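PDB 5GZT: chitinase, which probably catalyses the random endo-hydrolysis of beta-1,4 linkages between N-acetylglucosamine units in chitin and chitodextrins. Local coordinates for residues H982-A990 against D1069-L1077; G974-H982 against G1035-N1046. All coordinates share one frame; numbering follows the deposited sequence.

Interaction 1: H982-A990 against D1069-L1077; sequences HQASVYTSA and DNSAKAPYL
Ser-989 and Ala-1072 bring the backbones together, with CA atoms 4.3 Å apart, where an irregular loop passes over a hairpin turn. The one direct backbone hydrogen bond between the segments runs from Tyr-987 N to Ala-1072 O, at 3.0 Å. Asp-1069 gathers the side chains. Its OD2 lies in the imidazole plane, at the ring edge of His-982, and takes a 2.9 Å bond from NE2, while the ring and carboxylate planes stand 54° apart. NE2 comes to this oxygen from the anti side, tilted out of the carboxylate plane. Ser-989 OG donates at 2.6 Å to the syn lone pair of the same OD2, and itself receives Leu-991 N. With CG of Asp-1069 trans to the backbone N (chi1 -177°), the carboxylate stands between the loop and its own turn, and OD1 takes Ser-1071 OG and Ala-1072 N. Both oxygens are thus gripped twice and the group is probably held firmly. Ser-1071 OG accepts the amide of Ala-990 at 2.7 Å, nearly straight at 172°. Ala-1074 lays its CB over one face of the His-982 ring, 3.9 Å from the centroid, as a CH-pi contact. At the other ring nitrogen, ND1, a water joins His-982 to Pro-1075 O. Val-986 CG1 rests 3.6 Å from CB of Lys-1073. CG of Lys-1073 meets the edge of the Tyr-987 ring, 3.7 Å from CD2. The Lys-1073 chain bends at chi2, and its NZ bonds to Asn-1070 OD1. The turn carries an Asx motif at Asp-1069 and a G1 beta bulge, with Lys-1073 and Ala-1074 opposite Asp-1069. It joins strands 1065-1069 and 1074-1079 of a small antiparallel sheet, and the arrangement fastens a barrel loop to it within a family 18 glycosyl hydrolase domain.

Interaction 2: G974-H982 against G1035-N1046; sequences GSWESKTAH and GLFQQAGDQAKN
Phe-1037 meets Ala-981 and the carbonyl of Thr-980 at its ring edge, with CE1 3.8 Å from Ala-981 CB. Leu-1036 CD1 lies over the centre of one face of this ring. The same methyl also reaches the His-982 imidazole, 3.7 Å from CE1. The His-982 and Phe-1037 ring planes stand 83° apart, with CD2 of His-982 3.9 Å from CZ of Phe-1037. The other flat group is the Gln-1039 amide. Its NE2 donates to Ser-978 OG at 2.8 Å, nearly in the amide plane, and a water ties that hydroxyl to OE1. Lys-979 crosses Gln-1039 at about a right angle, with CE beside OE1. Thr-980 carries the polar centre. Its OG1, set between the backbone N and the carbonyl carbon (chi1 69°), donates to Gly-1035 O at 2.6 Å in the carbonyl plane. It also accepts Gln-1038 N at 3.1 Å. The hydroxyl thus bridges the first carbonyl and last amide of the type II turn 1035-1038. A valine here would remove the hydroxyl and would probably leave both turn groups without this mate. The backbone N of Thr-980 donates a hydrogen bond to Gln-1038 O at 3.0 Å. Lys-979 and Gln-1039 form a single beta bridge, so this is an isolated bridge between two irregular loops, with a threonine side chain holding a type II turn.

In the fold
Interactions 1 and 2 lie side by side, with centres about 16 Å apart, in the second family 18 barrel of the chain. Their segments alternate: 974-982, 982-990, 1035-1046, 1069-1077. The first two are one continuous loop after strand 964-967, and His-982 belongs to both contacts. The last two lie between barrel strands 1015-1020 and 1110-1114, in the region of the small antiparallel sheet, consistent with the insertion domain of family 18 chitinases. The contacts also touch directly: Ser-989 OG packs 3.4 Å from Phe-1037 CE2, and Tyr-1076 OH 3.5 Å from Leu-1036 CD2. One barrel loop therefore binds the inserted region at two adjoining places.

Interaction 1: H982-A990 against D1069-L1077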
loop_
_atom_site.group_PDB
_atom_site.type_symbol
_atom_site.label_atom_id
_atom_site.label_comp_id
_atom_site.label_asym_id
_atom_site.label_seq_id
_atom_site.Cartn_x
_atom_site.Cartn_y
_atom_site.Cartn_z
ATOM N N HIS B 982 15.344 -15.735 20.016
ATOM C CA HIS B 982 14.987 -16.863 20.869
ATOM C C HIS B 982 15.462 -18.149 20.161
ATOM O O HIS B 982 15.154 -18.356 18.934
ATOM C CB HIS B 982 13.511 -16.923 21.027
ATOM C CG HIS B 982 12.923 -15.725 21.703
ATOM N ND1 HIS B 982 13.215 -15.387 23.008
ATOM C CD2 HIS B 982 11.986 -14.838 21.276
ATOM C CE1 HIS B 982 12.533 -14.308 23.340
ATOM N NE2 HIS B 982 11.751 -13.980 22.323
ATOM N N GLN B 983 16.258 -18.912 20.885
ATOM C CA GLN B 983 16.829 -20.195 20.356
ATOM C C GLN B 983 15.846 -21.372 20.381
ATOM O O GLN B 983 16.052 -22.326 19.640
ATOM C CB GLN B 983 18.119 -20.594 21.074
ATOM C CG GLN B 983 18.000 -21.028 22.543
ATOM C CD GLN B 983 18.350 -22.498 22.825
ATOM O OE1 GLN B 983 18.390 -23.387 21.894
ATOM N NE2 GLN B 983 18.538 -22.788 24.108
ATOM N N ALA B 984 14.782 -21.266 21.177
ATOM C CA ALA B 984 13.872 -22.355 21.441
ATOM C C ALA B 984 12.403 -21.953 21.615
ATOM O O ALA B 984 11.609 -22.699 22.210
ATOM C CB ALA B 984 14.334 -23.064 22.686
ATOM N N SER B 985 12.003 -20.802 21.076
ATOM C CA SER B 985 10.671 -20.277 21.427
ATOM C C SER B 985 9.536 -21.136 20.894
ATOM O O SER B 985 9.556 -21.540 19.709
ATOM C CB SER B 985 10.492 -18.863 20.897
ATOM O OG SER B 985 10.687 -18.796 19.506
ATOM N N VAL B 986 8.524 -21.351 21.724
ATOM C CA VAL B 986 7.363 -22.104 21.315
ATOM C C VAL B 986 6.487 -21.411 20.262
ATOM O O VAL B 986 6.097 -22.110 19.285
ATOM C CB VAL B 986 6.603 -22.681 22.492
ATOM C CG1 VAL B 986 6.415 -21.680 23.614
ATOM C CG2 VAL B 986 5.280 -23.293 22.059
ATOM N N TYR B 987 6.292 -20.081 20.347
ATOM C CA TYR B 987 5.728 -19.291 19.243
ATOM C C TYR B 987 6.696 -18.256 18.688
ATOM O O TYR B 987 7.750 -17.942 19.291
ATOM C CB TYR B 987 4.374 -18.652 19.665
ATOM C CG TYR B 987 3.321 -19.651 20.195
ATOM C CD1 TYR B 987 2.443 -20.341 19.360
ATOM C CD2 TYR B 987 3.174 -19.839 21.516
ATOM C CE1 TYR B 987 1.458 -21.243 19.885
ATOM C CE2 TYR B 987 2.253 -20.725 22.030
ATOM C CZ TYR B 987 1.405 -21.436 21.223
ATOM O OH TYR B 987 0.500 -22.336 21.880
ATOM N N THR B 988 6.422 -17.828 17.462
ATOM C CA THR B 988 7.312 -16.885 16.805
ATOM C C THR B 988 6.943 -15.498 17.420
ATOM O O THR B 988 5.747 -15.105 17.409
ATOM C CB THR B 988 7.041 -16.819 15.297
ATOM O OG1 THR B 988 7.361 -18.052 14.645
ATOM C CG2 THR B 988 7.904 -15.716 14.677
ATOM N N SER B 989 7.914 -14.770 17.962
ATOM C CA SER B 989 7.633 -13.428 18.563
ATOM C C SER B 989 6.972 -12.487 17.559
ATOM O O SER B 989 7.361 -12.429 16.376
ATOM C CB SER B 989 8.931 -12.766 19.005
ATOM O OG SER B 989 8.707 -11.462 19.564
ATOM N N ALA B 990 6.032 -11.681 18.052
ATOM C CA ALA B 990 5.361 -10.608 17.240
ATOM C C ALA B 990 6.405 -9.632 16.723
ATOM O O ALA B 990 6.256 -9.085 15.637
ATOM C CB ALA B 990 4.233 -9.891 18.069
ATOM N N ASP B 1069 9.181 -12.807 26.723
ATOM C CA ASP B 1069 8.497 -12.454 25.467
ATOM C C ASP B 1069 7.151 -13.154 25.388
ATOM O O ASP B 1069 7.036 -14.368 25.099
ATOM C CB ASP B 1069 9.366 -12.717 24.249
ATOM C CG ASP B 1069 8.724 -12.290 22.977
ATOM O OD1 ASP B 1069 7.469 -12.144 22.920
ATOM O OD2 ASP B 1069 9.461 -12.160 21.965
ATOM N N ASN B 1070 6.089 -12.393 25.660
ATOM C CA ASN B 1070 4.803 -13.022 25.836
ATOM C C ASN B 1070 4.245 -13.488 24.528
ATOM O O ASN B 1070 3.440 -14.376 24.517
ATOM C CB ASN B 1070 3.806 -12.100 26.544
ATOM C CG ASN B 1070 2.634 -12.894 27.109
ATOM O OD1 ASN B 1070 2.803 -13.774 27.969
ATOM N ND2 ASN B 1070 1.445 -12.657 26.543
ATOM N N SER B 1071 4.616 -12.871 23.411
ATOM C CA SER B 1071 4.093 -13.331 22.170
ATOM C C SER B 1071 4.815 -14.667 21.832
ATOM O O SER B 1071 4.160 -15.578 21.318
ATOM C CB SER B 1071 4.212 -12.287 21.021
ATOM O OG SER B 1071 5.524 -12.065 20.665
ATOM N N ALA B 1072 6.104 -14.774 22.169
ATOM C CA ALA B 1072 6.909 -16.010 21.911
ATOM C C ALA B 1072 6.706 -17.106 22.934
ATOM O O ALA B 1072 7.008 -18.263 22.646
ATOM C CB ALA B 1072 8.395 -15.677 21.813
ATOM N N LYS B 1073 6.200 -16.731 24.118
ATOM C CA LYS B 1073 6.176 -17.548 25.306
ATOM C C LYS B 1073 7.560 -18.104 25.628
ATOM O O LYS B 1073 7.754 -19.294 25.866
ATOM C CB LYS B 1073 5.112 -18.677 25.178
ATOM C CG LYS B 1073 3.705 -18.199 24.844
ATOM C CD LYS B 1073 3.183 -17.280 25.968
ATOM C CE LYS B 1073 1.752 -16.703 25.701
ATOM N NZ LYS B 1073 1.197 -16.412 27.054
ATOM N N ALA B 1074 8.511 -17.207 25.673
ATOM C CA ALA B 1074 9.895 -17.555 25.848
ATOM C C ALA B 1074 10.548 -16.651 26.849
ATOM O O ALA B 1074 10.404 -15.410 26.732
ATOM C CB ALA B 1074 10.638 -17.432 24.507
ATOM N N PRO B 1075 11.341 -17.237 27.761
ATOM C CA PRO B 1075 12.162 -16.447 28.648
ATOM C C PRO B 1075 13.532 -16.087 28.081
ATOM O O PRO B 1075 14.061 -16.731 27.126
ATOM C CB PRO B 1075 12.346 -17.375 29.817
ATOM C CG PRO B 1075 12.505 -18.730 29.126
ATOM C CD PRO B 1075 11.541 -18.683 28.000
ATOM N N TYR B 1076 14.094 -15.023 28.662
ATOM C CA TYR B 1076 15.444 -14.612 28.394
ATOM C C TYR B 1076 16.004 -13.876 29.586
ATOM O O TYR B 1076 15.260 -13.393 30.429
ATOM C CB TYR B 1076 15.600 -13.772 27.138
ATOM C CG TYR B 1076 14.774 -12.489 27.008
ATOM C CD1 TYR B 1076 13.420 -12.528 26.727
ATOM C CD2 TYR B 1076 15.363 -11.235 27.117
ATOM C CE1 TYR B 1076 12.673 -11.347 26.568
ATOM C CE2 TYR B 1076 14.638 -10.062 26.950
ATOM C CZ TYR B 1076 13.283 -10.125 26.686
ATOM O OH TYR B 1076 12.556 -8.993 26.537
ATOM N N LEU B 1077 17.325 -13.829 29.648
ATOM C CA LEU B 1077 18.058 -13.183 30.727
ATOM C C LEU B 1077 18.816 -12.049 30.073
ATOM O O LEU B 1077 19.302 -12.236 28.965
ATOM C CB LEU B 1077 19.052 -14.142 31.377
ATOM C CG LEU B 1077 18.678 -14.962 32.605
ATOM C CD1 LEU B 1077 17.223 -15.205 32.836
ATOM C CD2 LEU B 1077 19.478 -16.259 32.677
HETATM O O HOH W 1 14.383 -17.201 24.603
HETATM O O HOH W 2 9.443 -20.936 24.355
HETATM O O HOH W 3 3.511 -14.708 18.624
#

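Interaction 2: G974-H982 against G1035-N1046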
loop_
_atom_site.group_PDB
_atom_site.type_symbol
_atom_site.label_atom_id
_atom_site.label_comp_id
_atom_site.label_asym_id
_atom_site.label_seq_id
_atom_site.Cartn_x
_atom_site.Cartn_y
_atom_site.Cartn_z
ATOM N N GLY B 974 22.034 -18.608 17.688
ATOM C CA GLY B 974 23.154 -18.654 18.689
ATOM C C GLY B 974 24.405 -17.906 18.194
ATOM O O GLY B 974 24.295 -17.065 17.312
ATOM N N SER B 975 25.586 -18.300 18.675
ATOM C CA SER B 975 26.848 -17.502 18.503
ATOM C C SER B 975 27.344 -17.359 17.074
ATOM O O SER B 975 28.035 -16.410 16.757
ATOM C CB SER B 975 27.965 -18.043 19.414
ATOM O OG SER B 975 28.214 -19.413 19.190
ATOM N N TRP B 976 26.947 -18.281 16.215
ATOM C CA TRP B 976 27.209 -18.155 14.793
ATOM C C TRP B 976 26.541 -16.917 14.154
ATOM O O TRP B 976 26.862 -16.587 13.037
ATOM C CB TRP B 976 26.859 -19.445 14.037
ATOM C CG TRP B 976 25.358 -19.838 14.070
ATOM C CD1 TRP B 976 24.382 -19.501 13.161
ATOM C CD2 TRP B 976 24.713 -20.607 15.076
ATOM N NE1 TRP B 976 23.166 -20.010 13.559
ATOM C CE2 TRP B 976 23.352 -20.712 14.718
ATOM C CE3 TRP B 976 25.162 -21.267 16.230
ATOM C CZ2 TRP B 976 22.451 -21.406 15.492
ATOM C CZ3 TRP B 976 24.253 -21.971 16.991
ATOM C CH2 TRP B 976 22.929 -22.029 16.634
ATOM N N GLU B 977 25.628 -16.238 14.849
ATOM C CA GLU B 977 25.020 -14.994 14.343
ATOM C C GLU B 977 25.368 -13.905 15.346
ATOM O O GLU B 977 25.741 -14.209 16.487
ATOM C CB GLU B 977 23.481 -15.095 14.268
ATOM C CG GLU B 977 22.967 -16.329 13.539
ATOM C CD GLU B 977 21.563 -16.743 13.967
ATOM O OE1 GLU B 977 21.214 -16.708 15.167
ATOM O OE2 GLU B 977 20.802 -17.093 13.077
ATOM N N SER B 978 25.207 -12.650 14.924
ATOM C CA SER B 978 25.561 -11.494 15.753
ATOM C C SER B 978 24.365 -10.818 16.388
ATOM O O SER B 978 24.547 -10.002 17.265
ATOM C CB SER B 978 26.328 -10.470 14.921
ATOM O OG SER B 978 25.547 -10.059 13.804
ATOM N N LYS B 979 23.155 -11.150 15.944
ATOM C CA LYS B 979 21.951 -10.532 16.414
ATOM C C LYS B 979 21.247 -11.483 17.370
ATOM O O LYS B 979 21.283 -12.686 17.199
ATOM C CB LYS B 979 21.093 -10.210 15.208
ATOM C CG LYS B 979 20.007 -9.219 15.548
ATOM C CD LYS B 979 19.377 -8.576 14.309
ATOM C CE LYS B 979 20.361 -7.622 13.629
ATOM N NZ LYS B 979 19.731 -6.630 12.717
ATOM N N THR B 980 20.643 -10.964 18.419
ATOM C CA THR B 980 20.060 -11.826 19.428
ATOM C C THR B 980 18.619 -12.239 18.987
ATOM O O THR B 980 17.964 -11.550 18.162
ATOM C CB THR B 980 19.988 -11.148 20.797
ATOM O OG1 THR B 980 19.006 -10.094 20.746
ATOM C CG2 THR B 980 21.375 -10.631 21.207
ATOM N N ALA B 981 18.129 -13.313 19.617
ATOM C CA ALA B 981 16.799 -13.899 19.303
ATOM C C ALA B 981 16.568 -15.165 20.128
ATOM O O ALA B 981 17.449 -15.581 20.926
ATOM C CB ALA B 981 16.644 -14.155 17.795
ATOM N N HIS B 982 15.344 -15.735 20.016
ATOM C CA HIS B 982 14.987 -16.863 20.869
ATOM C C HIS B 982 15.462 -18.149 20.161
ATOM O O HIS B 982 15.154 -18.356 18.934
ATOM C CB HIS B 982 13.511 -16.923 21.027
ATOM C CG HIS B 982 12.923 -15.725 21.703
ATOM N ND1 HIS B 982 13.215 -15.387 23.008
ATOM C CD2 HIS B 982 11.986 -14.838 21.276
ATOM C CE1 HIS B 982 12.533 -14.308 23.340
ATOM N NE2 HIS B 982 11.751 -13.980 22.323
ATOM N N GLY B 1035 18.091 -6.199 25.501
ATOM C CA GLY B 1035 18.933 -7.014 24.607
ATOM C C GLY B 1035 18.204 -7.868 23.566
ATOM O O GLY B 1035 18.867 -8.489 22.730
ATOM N N LEU B 1036 16.862 -7.827 23.545
ATOM C CA LEU B 1036 16.075 -8.714 22.692
ATOM C C LEU B 1036 16.005 -8.206 21.273
ATOM O O LEU B 1036 15.534 -7.101 21.053
ATOM C CB LEU B 1036 14.657 -8.844 23.239
ATOM C CG LEU B 1036 13.685 -9.717 22.421
ATOM C CD1 LEU B 1036 14.214 -11.145 22.393
ATOM C CD2 LEU B 1036 12.281 -9.631 23.066
ATOM N N PHE B 1037 16.449 -9.012 20.329
ATOM C CA PHE B 1037 16.494 -8.668 18.895
ATOM C C PHE B 1037 17.384 -7.424 18.671
ATOM O O PHE B 1037 17.024 -6.520 17.899
ATOM C CB PHE B 1037 15.091 -8.486 18.246
ATOM C CG PHE B 1037 14.129 -9.649 18.494
ATOM C CD1 PHE B 1037 14.498 -10.975 18.160
ATOM C CD2 PHE B 1037 12.846 -9.426 18.994
ATOM C CE1 PHE B 1037 13.600 -12.034 18.368
ATOM C CE2 PHE B 1037 11.950 -10.483 19.205
ATOM C CZ PHE B 1037 12.347 -11.772 18.921
ATOM N N GLN B 1038 18.542 -7.418 19.342
ATOM C CA GLN B 1038 19.569 -6.368 19.193
ATOM C C GLN B 1038 20.786 -6.878 18.434
ATOM O O GLN B 1038 21.191 -8.037 18.575
ATOM C CB GLN B 1038 19.980 -5.834 20.573
ATOM C CG GLN B 1038 18.834 -5.121 21.293
ATOM C CD GLN B 1038 18.132 -4.070 20.440
ATOM O OE1 GLN B 1038 18.763 -3.174 19.902
ATOM N NE2 GLN B 1038 16.820 -4.188 20.317
ATOM N N GLN B 1039 21.330 -6.024 17.583
ATOM C CA GLN B 1039 22.639 -6.282 16.973
ATOM C C GLN B 1039 23.710 -6.355 18.106
ATOM O O GLN B 1039 23.666 -5.591 19.074
ATOM C CB GLN B 1039 22.912 -5.210 15.935
ATOM C CG GLN B 1039 24.213 -5.377 15.176
ATOM C CD GLN B 1039 24.289 -6.678 14.388
ATOM O OE1 GLN B 1039 23.370 -7.018 13.626
ATOM N NE2 GLN B 1039 25.403 -7.406 14.553
ATOM N N ALA B 1040 24.573 -7.361 18.058
ATOM C CA ALA B 1040 25.572 -7.581 19.123
ATOM C C ALA B 1040 26.986 -7.475 18.536
ATOM O O ALA B 1040 27.179 -7.613 17.328
ATOM C CB ALA B 1040 25.383 -8.910 19.817
ATOM N N GLY B 1041 27.952 -7.210 19.416
ATOM C CA GLY B 1041 29.335 -7.038 19.019
ATOM C C GLY B 1041 30.174 -8.306 18.892
ATOM O O GLY B 1041 29.741 -9.320 18.384
ATOM N N ASP B 1042 31.403 -8.216 19.353
ATOM C CA ASP B 1042 32.364 -9.276 19.214
ATOM C C ASP B 1042 31.973 -10.378 20.185
ATOM O O ASP B 1042 31.677 -10.111 21.365
ATOM C CB ASP B 1042 33.778 -8.738 19.503
ATOM C CG ASP B 1042 34.821 -9.812 19.510
ATOM O OD1 ASP B 1042 35.321 -10.146 18.423
ATOM O OD2 ASP B 1042 35.125 -10.326 20.613
ATOM N N GLN B 1043 31.982 -11.602 19.665
ATOM C CA GLN B 1043 31.483 -12.768 20.372
ATOM C C GLN B 1043 32.576 -13.656 20.935
ATOM O O GLN B 1043 32.281 -14.752 21.368
ATOM C CB GLN B 1043 30.607 -13.608 19.421
ATOM C CG GLN B 1043 29.257 -12.993 19.136
ATOM C CD GLN B 1043 28.656 -12.422 20.399
ATOM O OE1 GLN B 1043 28.583 -13.089 21.429
ATOM N NE2 GLN B 1043 28.321 -11.160 20.357
ATOM N N ALA B 1044 33.824 -13.202 20.973
ATOM C CA ALA B 1044 34.902 -14.047 21.443
ATOM C C ALA B 1044 34.672 -14.521 22.867
ATOM O O ALA B 1044 35.096 -15.620 23.235
ATOM C CB ALA B 1044 36.249 -13.324 21.317
ATOM N N LYS B 1045 34.000 -13.721 23.681
ATOM C CA LYS B 1045 33.667 -14.171 25.047
ATOM C C LYS B 1045 32.221 -14.790 25.149
ATOM O O LYS B 1045 31.646 -14.888 26.230
ATOM C CB LYS B 1045 33.801 -13.027 26.036
ATOM C CG LYS B 1045 34.917 -12.068 25.727
ATOM C CD LYS B 1045 35.418 -11.368 26.973
ATOM C CE LYS B 1045 36.056 -10.032 26.599
ATOM N NZ LYS B 1045 36.839 -9.486 27.740
ATOM N N ASN B 1046 31.646 -15.218 24.030
ATOM C CA ASN B 1046 30.273 -15.832 24.033
ATOM C C ASN B 1046 30.137 -16.943 25.083
ATOM O O ASN B 1046 31.050 -17.776 25.185
ATOM C CB ASN B 1046 29.991 -16.381 22.629
ATOM C CG ASN B 1046 28.562 -16.825 22.457
ATOM O OD1 ASN B 1046 28.181 -17.861 22.985
ATOM N ND2 ASN B 1046 27.762 -16.033 21.750
HETATM O O HOH W 4 29.402 -20.537 21.255
HETATM O O HOH W 5 23.707 -9.216 12.045
#